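Local coordinates for amino acid ABC superfamily ATP binding cassette transporter, binding protein (Streptococcus pneumoniae, PDB 4H5G), which binds L-arginine in the cleft between its two lobes and probably delivers it to an amino acid ABC transporter in the membrane, at residues L14-S19 with D43-I48; E113-L118 with E122-A127; T148-T151 with E155-N158. One frame throughout, in Å; residues are numbered along the deposited sequence. Where two conformers were deposited one is given.

Contact 1: L14-S19 with D43-I48; sequences LVVATS and DMAQAI. With ARG (arginine), chain L.
A45 sets its methyl group against V16 at the middle of the strand, CB lying 4.1 Å from V16 CG2. The branch of V16 that does this stands anti to the carbonyl carbon, while CG1 points anti to the backbone N. L14 lies over the backbone of A45, its CD2 4.0 Å from the carbonyl oxygen A45 O; no hydrogen bond crosses the interface. Helical segment 43-48 runs at 157° to strand 14-18, nearly antiparallel, their axes approaching to 9.7 Å. Such an arrangement belongs to the alpha/beta lobes of the type II periplasmic binding protein fold, where helices pack on a central sheet: the chain passes from helix 40-52 into strand 55-60, which pairs in parallel with strand 13-18. One turn further on, I48 meets the same methyl of L14. Its CG2, held anti to the backbone N by a chi1 of -64°, comes to 3.8 Å from L14 CD2, the two branched chains meeting at a slant, and V218 of helix 209-225 also packs on I48. Beyond the packed part of the strand, S19 turns from structure to ligand: its carbonyl oxygen S19 O accepts a hydrogen bond of 2.9 Å from NH1 of the bound arginine.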
loop_
_atom_site.group_PDB
_atom_site.type_symbol
_atom_site.label_atom_id
_atom_site.label_comp_id
_atom_site.label_asym_id
_atom_site.label_seq_id
_atom_site.Cartn_x
_atom_site.Cartn_y
_atom_site.Cartn_z
ATOM N N LEU A 14 -6.253 7.937 -17.588
ATOM C CA LEU A 14 -5.880 6.662 -16.976
ATOM C C LEU A 14 -6.484 6.633 -15.579
ATOM O O LEU A 14 -6.139 7.463 -14.741
ATOM C CB LEU A 14 -4.359 6.576 -16.874
ATOM C CG LEU A 14 -3.802 5.343 -16.162
ATOM C CD1 LEU A 14 -3.948 4.081 -17.034
ATOM C CD2 LEU A 14 -2.326 5.576 -15.786
ATOM N N VAL A 15 -7.403 5.709 -15.317
ATOM C CA VAL A 15 -8.095 5.704 -14.025
ATOM C C VAL A 15 -7.401 4.699 -13.120
ATOM O O VAL A 15 -7.258 3.543 -13.479
ATOM C CB VAL A 15 -9.584 5.339 -14.190
ATOM C CG1 VAL A 15 -10.282 5.317 -12.832
ATOM C CG2 VAL A 15 -10.267 6.324 -15.145
ATOM N N VAL A 16 -6.957 5.151 -11.952
ATOM C CA VAL A 16 -6.184 4.300 -11.053
ATOM C C VAL A 16 -6.899 4.210 -9.713
ATOM O O VAL A 16 -7.120 5.228 -9.063
ATOM C CB VAL A 16 -4.769 4.896 -10.835
ATOM C CG1 VAL A 16 -3.997 4.097 -9.783
ATOM C CG2 VAL A 16 -3.986 4.970 -12.149
ATOM N N ALA A 17 -7.260 2.994 -9.306
ATOM C CA ALA A 17 -7.916 2.761 -8.017
ATOM C C ALA A 17 -6.859 2.703 -6.918
ATOM O O ALA A 17 -5.834 2.035 -7.065
ATOM C CB ALA A 17 -8.711 1.473 -8.053
ATOM N N THR A 18 -7.103 3.398 -5.812
ATOM C CA THR A 18 -6.149 3.389 -4.702
ATOM C C THR A 18 -6.871 3.612 -3.376
ATOM O O THR A 18 -8.046 3.941 -3.350
ATOM C CB THR A 18 -5.027 4.444 -4.868
ATOM O OG1 THR A 18 -3.923 4.093 -4.029
ATOM C CG2 THR A 18 -5.506 5.850 -4.468
ATOM N N SER A 19 -6.134 3.446 -2.280
ATOM C CA SER A 19 -6.666 3.652 -0.935
ATOM C C SER A 19 -5.717 4.584 -0.193
ATOM O O SER A 19 -4.690 4.147 0.322
ATOM C CB SER A 19 -6.793 2.310 -0.199
ATOM O OG SER A 19 -7.080 2.468 1.185
ATOM N N ASP A 43 2.911 9.431 -7.684
ATOM C CA ASP A 43 3.945 9.932 -8.588
ATOM C C ASP A 43 4.208 8.908 -9.678
ATOM O O ASP A 43 4.417 9.256 -10.841
ATOM C CB ASP A 43 5.254 10.230 -7.831
ATOM C CG ASP A 43 5.135 11.408 -6.869
ATOM O OD1 ASP A 43 4.210 12.225 -7.006
ATOM O OD2 ASP A 43 6.000 11.523 -5.980
ATOM N N MET A 44 4.211 7.635 -9.301
ATOM C CA MET A 44 4.423 6.571 -10.291
ATOM C C MET A 44 3.236 6.502 -11.249
ATOM O O MET A 44 3.414 6.384 -12.458
ATOM C CB MET A 44 4.612 5.215 -9.608
ATOM C CG MET A 44 4.760 4.060 -10.599
ATOM S SD MET A 44 5.034 2.489 -9.770
ATOM C CE MET A 44 3.519 2.385 -8.811
ATOM N N ALA A 45 2.023 6.604 -10.708
ATOM C CA ALA A 45 0.828 6.566 -11.560
ATOM C C ALA A 45 0.849 7.727 -12.537
ATOM O O ALA A 45 0.461 7.588 -13.705
ATOM C CB ALA A 45 -0.463 6.574 -10.705
ATOM N N GLN A 46 1.314 8.879 -12.066
ATOM C CA GLN A 46 1.442 10.043 -12.930
ATOM C C GLN A 46 2.446 9.790 -14.048
ATOM O O GLN A 46 2.222 10.205 -15.188
ATOM C CB GLN A 46 1.861 11.281 -12.127
ATOM C CG GLN A 46 1.880 12.561 -12.940
ATOM C CD GLN A 46 0.489 13.033 -13.336
ATOM O OE1 GLN A 46 -0.384 13.239 -12.483
ATOM N NE2 GLN A 46 0.277 13.215 -14.639
ATOM N N ALA A 47 3.554 9.118 -13.729
ATOM C CA ALA A 47 4.561 8.801 -14.754
ATOM C C ALA A 47 3.977 7.886 -15.831
ATOM O O ALA A 47 4.311 8.005 -17.019
ATOM C CB ALA A 47 5.811 8.169 -14.121
ATOM N N ILE A 48 3.114 6.966 -15.413
ATOM C CA ILE A 48 2.510 6.025 -16.362
ATOM C C ILE A 48 1.534 6.781 -17.270
ATOM O O ILE A 48 1.519 6.594 -18.492
ATOM C CB ILE A 48 1.796 4.863 -15.631
ATOM C CG1 ILE A 48 2.807 4.024 -14.838
ATOM C CG2 ILE A 48 1.047 3.969 -16.640
ATOM C CD1 ILE A 48 2.154 3.103 -13.808
HETATM N N ARG L . 0.741 -4.670 0.955
HETATM C CA ARG L . -0.498 -5.116 1.609
HETATM C C ARG L . -1.386 -5.868 0.643
HETATM O O ARG L . -1.242 -5.780 -0.587
HETATM C CB ARG L . -1.267 -3.929 2.207
HETATM C CG ARG L . -1.505 -2.770 1.242
HETATM C CD ARG L . -2.462 -1.729 1.842
HETATM N NE ARG L . -2.560 -0.530 0.996
HETATM C CZ ARG L . -3.275 0.552 1.287
HETATM N NH1 ARG L . -3.287 1.591 0.454
HETATM N NH2 ARG L . -3.976 0.593 2.414
HETATM O OXT ARG L . -2.279 -6.600 1.079
#

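Contact 2: E113-L118 with E122-A127; sequences EKYKDL and ESANIA
Y115 reaches A124 with the far end of its ring, and this is the apolar half of a contact that joins the loop after strand 103-108 to the chain leading into strand 125-129. Just before it, K114 lays its aliphatic chain over one face of the tyrosine ring, CG standing 4.2 Å above the plane and over the centre. Y115 itself is the central residue of an inverse gamma turn. Its chi1 of -65° sets CG anti to the carbonyl carbon, and the ring extends from there until the hydroxyl oxygen Y115 OH is 3.7 Å from A124 CB and the ring carbon Y115 CE1 is 3.8 Å from the same methyl. The methyl approaches the ring obliquely, touching it at the hydroxyl end.

D117 follows as the N-cap of helix 118-122, its OD1 taking a backbone N-H just beyond the segment. L118 then supplies the polar half of the contact. The bond from E122 N to L118 O is 2.8 Å long, with an angle of 146° at the hydrogen and the donor tilted 18° from the carbonyl plane; it spans one turn of this short helix. E122 CB comes within 3.3 Å of the same oxygen, L118 O.

The tyrosine is buried among S120 and L121 of the helix, V107 of strand 103-108 and D166, while L118 packs against V190 and L192. In the mixed sheet, I126 is bonded to the backbone of strand 146-150 and A127 to that of strand 167-171.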
loop_
_atom_site.group_PDB
_atom_site.type_symbol
_atom_site.label_atom_id
_atom_site.label_comp_id
_atom_site.label_asym_id
_atom_site.label_seq_id
_atom_site.Cartn_x
_atom_site.Cartn_y
_atom_site.Cartn_z
ATOM N N GLU A 113 10.388 -2.550 24.240
ATOM C CA GLU A 113 11.126 -3.575 24.980
ATOM C C GLU A 113 10.228 -4.751 25.305
ATOM O O GLU A 113 10.690 -5.860 25.567
ATOM C CB GLU A 113 11.735 -2.994 26.261
ATOM C CG GLU A 113 12.863 -2.032 25.999
ATOM C CD GLU A 113 13.931 -2.636 25.112
ATOM O OE1 GLU A 113 14.450 -3.720 25.455
ATOM O OE2 GLU A 113 14.238 -2.035 24.061
ATOM N N LYS A 114 8.930 -4.506 25.258
ATOM C CA LYS A 114 7.957 -5.496 25.680
ATOM C C LYS A 114 7.677 -6.533 24.592
ATOM O O LYS A 114 7.643 -7.735 24.862
ATOM C CB LYS A 114 6.667 -4.779 26.053
ATOM C CG LYS A 114 5.552 -5.686 26.474
ATOM C CD LYS A 114 4.333 -4.860 26.799
ATOM C CE LYS A 114 3.208 -5.723 27.294
ATOM N NZ LYS A 114 2.083 -4.850 27.713
ATOM N N TYR A 115 7.465 -6.065 23.365
ATOM C CA TYR A 115 7.106 -6.951 22.258
ATOM C C TYR A 115 8.336 -7.398 21.499
ATOM O O TYR A 115 8.572 -6.975 20.373
ATOM C CB TYR A 115 6.092 -6.263 21.336
ATOM C CG TYR A 115 4.791 -6.026 22.060
ATOM C CD1 TYR A 115 4.111 -7.083 22.623
ATOM C CD2 TYR A 115 4.267 -4.744 22.219
ATOM C CE1 TYR A 115 2.929 -6.897 23.308
ATOM C CE2 TYR A 115 3.079 -4.539 22.908
ATOM C CZ TYR A 115 2.415 -5.620 23.445
ATOM O OH TYR A 115 1.241 -5.456 24.145
ATOM N N LYS A 116 9.119 -8.257 22.137
ATOM C CA LYS A 116 10.358 -8.734 21.535
ATOM C C LYS A 116 10.221 -10.027 20.760
ATOM O O LYS A 116 11.065 -10.330 19.923
ATOM C CB LYS A 116 11.446 -8.879 22.591
ATOM C CG LYS A 116 12.081 -7.561 22.932
ATOM C CD LYS A 116 13.508 -7.736 23.379
ATOM C CE LYS A 116 13.674 -7.122 24.733
ATOM N NZ LYS A 116 12.522 -7.538 25.553
ATOM N N ASP A 117 9.175 -10.798 21.040
ATOM C CA ASP A 117 8.985 -12.066 20.336
ATOM C C ASP A 117 7.537 -12.256 19.929
ATOM O O ASP A 117 6.681 -11.442 20.266
ATOM C CB ASP A 117 9.488 -13.245 21.179
ATOM C CG ASP A 117 8.621 -13.521 22.411
ATOM O OD1 ASP A 117 7.790 -12.668 22.804
ATOM O OD2 ASP A 117 8.789 -14.606 22.997
ATOM N N LEU A 118 7.267 -13.323 19.189
ATOM C CA LEU A 118 5.903 -13.596 18.760
ATOM C C LEU A 118 5.005 -14.022 19.917
ATOM O O LEU A 118 3.804 -13.741 19.912
ATOM C CB LEU A 118 5.893 -14.659 17.666
ATOM C CG LEU A 118 6.618 -14.258 16.386
ATOM C CD1 LEU A 118 6.286 -15.235 15.270
ATOM C CD2 LEU A 118 6.246 -12.843 16.000
ATOM N N GLU A 122 1.346 -12.588 20.707
ATOM C CA GLU A 122 0.279 -13.570 20.753
ATOM C C GLU A 122 -0.732 -13.256 21.849
ATOM O O GLU A 122 -1.908 -13.593 21.734
ATOM C CB GLU A 122 0.895 -14.941 21.000
ATOM C CG GLU A 122 0.125 -16.104 20.467
ATOM C CD GLU A 122 0.784 -17.411 20.858
ATOM O OE1 GLU A 122 1.179 -17.543 22.040
ATOM O OE2 GLU A 122 0.929 -18.289 19.984
ATOM N N SER A 123 -0.280 -12.600 22.909
ATOM C CA SER A 123 -1.186 -12.221 23.994
ATOM C C SER A 123 -1.634 -10.762 23.907
ATOM O O SER A 123 -2.263 -10.247 24.825
ATOM C CB SER A 123 -0.559 -12.517 25.365
ATOM O OG SER A 123 0.844 -12.345 25.347
ATOM N N ALA A 124 -1.324 -10.103 22.793
ATOM C CA ALA A 124 -1.662 -8.691 22.632
ATOM C C ALA A 124 -2.920 -8.509 21.782
ATOM O O ALA A 124 -3.364 -9.438 21.106
ATOM C CB ALA A 124 -0.494 -7.943 22.015
ATOM N N ASN A 125 -3.502 -7.315 21.841
ATOM C CA ASN A 125 -4.549 -6.939 20.899
ATOM C C ASN A 125 -3.910 -6.430 19.620
ATOM O O ASN A 125 -3.301 -5.363 19.608
ATOM C CB ASN A 125 -5.450 -5.855 21.497
ATOM C CG ASN A 125 -6.198 -6.340 22.706
ATOM O OD1 ASN A 125 -6.545 -7.514 22.793
ATOM N ND2 ASN A 125 -6.437 -5.441 23.666
ATOM N N ILE A 126 -4.034 -7.207 18.547
ATOM C CA ILE A 126 -3.408 -6.861 17.279
ATOM C C ILE A 126 -4.478 -6.358 16.317
ATOM O O ILE A 126 -5.594 -6.888 16.292
ATOM C CB ILE A 126 -2.674 -8.083 16.679
ATOM C CG1 ILE A 126 -1.619 -8.605 17.666
ATOM C CG2 ILE A 126 -2.027 -7.739 15.328
ATOM C CD1 ILE A 126 -0.806 -9.787 17.132
ATOM N N ALA A 127 -4.142 -5.320 15.554
ATOM C CA ALA A 127 -5.008 -4.831 14.480
ATOM C C ALA A 127 -4.310 -5.002 13.126
ATOM O O ALA A 127 -3.086 -4.904 13.022
ATOM C CB ALA A 127 -5.372 -3.372 14.713
#

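Contact 3: T148-T151 with E155-N158; sequences TSLT and EAVN. With SO4 (sulfate ion), chain C.
L150 drives its CD1 methyl against the backbone of A156, in a strand-to-helix step of the mixed sheet at the core of one lobe of this type II periplasmic binding protein. Strand 146-150, an outermost strand of that sheet, leads through a short connection into helix 153-162, which in turn precedes strand 167-171. Between strands 146-150 and 167-171 lies strand 125-129, so the helix makes a beta-alpha-beta crossover over it.

The tight part is small. L150 CD1 lies 3.5 Å from A156 CA, closer than carbons usually pack, and 3.8 Å from A156 CB. The CB of L150 points toward the helix, and a chi1 of -65°, with CG anti to the carbonyl carbon, leaves CD1 as the branch that meets A156. The alanine is buried and also rests on V168 of strand 167-171.

The other branch meets a looser side. L150 CD2 is 4.3 Å from E155 CG, an apolar brush against the stem of a partly exposed acid. The OE2 atom of E155 lies close to that of E159, a pair that would probably raise the proton affinity of one of them. L150 CD2 also comes within 3.7 Å of O1 of a sulfate ion, probably taken from the crystallisation liquor, which lies in a different direction from E155 CG. T151 holds the anion with two groups: an almost straight bond from its backbone N to sulfate O1, with an angle of 173°, and one from the hydroxyl T151 OG1 to sulfate O4, at 2.7 Å.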
loop_
_atom_site.group_PDB
_atom_site.type_symbol
_atom_site.label_atom_id
_atom_site.label_comp_id
_atom_site.label_asym_id
_atom_site.label_seq_id
_atom_site.Cartn_x
_atom_site.Cartn_y
_atom_site.Cartn_z
ATOM N N THR A 148 -8.116 -7.698 15.513
ATOM C CA THR A 148 -9.195 -6.815 15.075
ATOM C C THR A 148 -8.889 -6.399 13.641
ATOM O O THR A 148 -7.872 -5.767 13.385
ATOM C CB THR A 148 -9.280 -5.553 15.954
ATOM O OG1 THR A 148 -9.562 -5.932 17.313
ATOM C CG2 THR A 148 -10.379 -4.614 15.452
ATOM N N SER A 149 -9.761 -6.754 12.700
ATOM C CA SER A 149 -9.543 -6.353 11.309
ATOM C C SER A 149 -10.312 -5.065 11.060
ATOM O O SER A 149 -11.505 -4.990 11.349
ATOM C CB SER A 149 -10.011 -7.445 10.342
ATOM O OG SER A 149 -9.236 -8.618 10.466
ATOM N N LEU A 150 -9.634 -4.055 10.533
ATOM C CA LEU A 150 -10.264 -2.757 10.309
ATOM C C LEU A 150 -10.163 -2.369 8.851
ATOM O O LEU A 150 -9.177 -2.664 8.193
ATOM C CB LEU A 150 -9.590 -1.706 11.190
ATOM C CG LEU A 150 -9.835 -2.020 12.670
ATOM C CD1 LEU A 150 -8.821 -1.312 13.545
ATOM C CD2 LEU A 150 -11.248 -1.628 13.063
ATOM N N THR A 151 -11.182 -1.695 8.338
ATOM C CA THR A 151 -11.178 -1.321 6.922
ATOM C C THR A 151 -10.096 -0.293 6.577
ATOM O O THR A 151 -9.398 -0.437 5.581
ATOM C CB THR A 151 -12.553 -0.758 6.520
ATOM O OG1 THR A 151 -13.561 -1.749 6.762
ATOM C CG2 THR A 151 -12.571 -0.390 5.059
ATOM N N GLU A 155 -7.785 4.298 11.021
ATOM C CA GLU A 155 -8.599 3.879 12.165
ATOM C C GLU A 155 -7.846 2.872 13.032
ATOM O O GLU A 155 -7.935 2.919 14.265
ATOM C CB GLU A 155 -9.956 3.319 11.708
ATOM C CG GLU A 155 -10.798 2.685 12.823
ATOM C CD GLU A 155 -11.221 3.665 13.916
ATOM O OE1 GLU A 155 -11.221 4.890 13.672
ATOM O OE2 GLU A 155 -11.565 3.204 15.029
ATOM N N ALA A 156 -7.088 1.981 12.399
ATOM C CA ALA A 156 -6.265 1.034 13.162
ATOM C C ALA A 156 -5.291 1.789 14.045
ATOM O O ALA A 156 -5.126 1.475 15.229
ATOM C CB ALA A 156 -5.524 0.078 12.231
ATOM N N VAL A 157 -4.649 2.801 13.478
ATOM C CA VAL A 157 -3.670 3.569 14.247
ATOM C C VAL A 157 -4.345 4.420 15.325
ATOM O O VAL A 157 -3.808 4.585 16.421
ATOM C CB VAL A 157 -2.754 4.403 13.329
ATOM C CG1 VAL A 157 -1.803 5.285 14.163
ATOM C CG2 VAL A 157 -1.957 3.485 12.424
ATOM N N ASN A 158 -5.534 4.945 15.035
ATOM C CA ASN A 158 -6.285 5.643 16.081
ATOM C C ASN A 158 -6.603 4.723 17.252
ATOM O O ASN A 158 -6.565 5.140 18.405
ATOM C CB ASN A 158 -7.578 6.259 15.538
ATOM C CG ASN A 158 -7.336 7.531 14.740
ATOM O OD1 ASN A 158 -6.321 8.211 14.909
ATOM N ND2 ASN A 158 -8.282 7.859 13.863
HETATM S S SO4 C . -14.794 -1.261 10.101
HETATM O O1 SO4 C . -13.340 -1.186 10.073
HETATM O O2 SO4 C . -15.207 -2.487 10.786
HETATM O O3 SO4 C . -15.304 -0.093 10.818
HETATM O O4 SO4 C . -15.320 -1.276 8.733
#

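Contacts 2 and 3 lie 16 Å apart between centres and share one sheet: I126 O and T148 N, 2.8 Å apart, form a probable hydrogen bond between neighbouring strands, and A127 CB packs against L150 CD1 at 4.2 Å. Contact 1 packs a helix on a strand of the other, parallel sheet, on the opposite side of the chain's centre, its centre 36 Å from that of contact 2 and 25 Å from that of contact 3. The bound arginine bridges the two sides, being hydrogen-bonded to S19 and D21 as well as to V133 and D171. Segment 14-19 of contact 1 reaches it directly, at S19. In contact 3 the side chain of A156 is about 10 Å from the bound arginine.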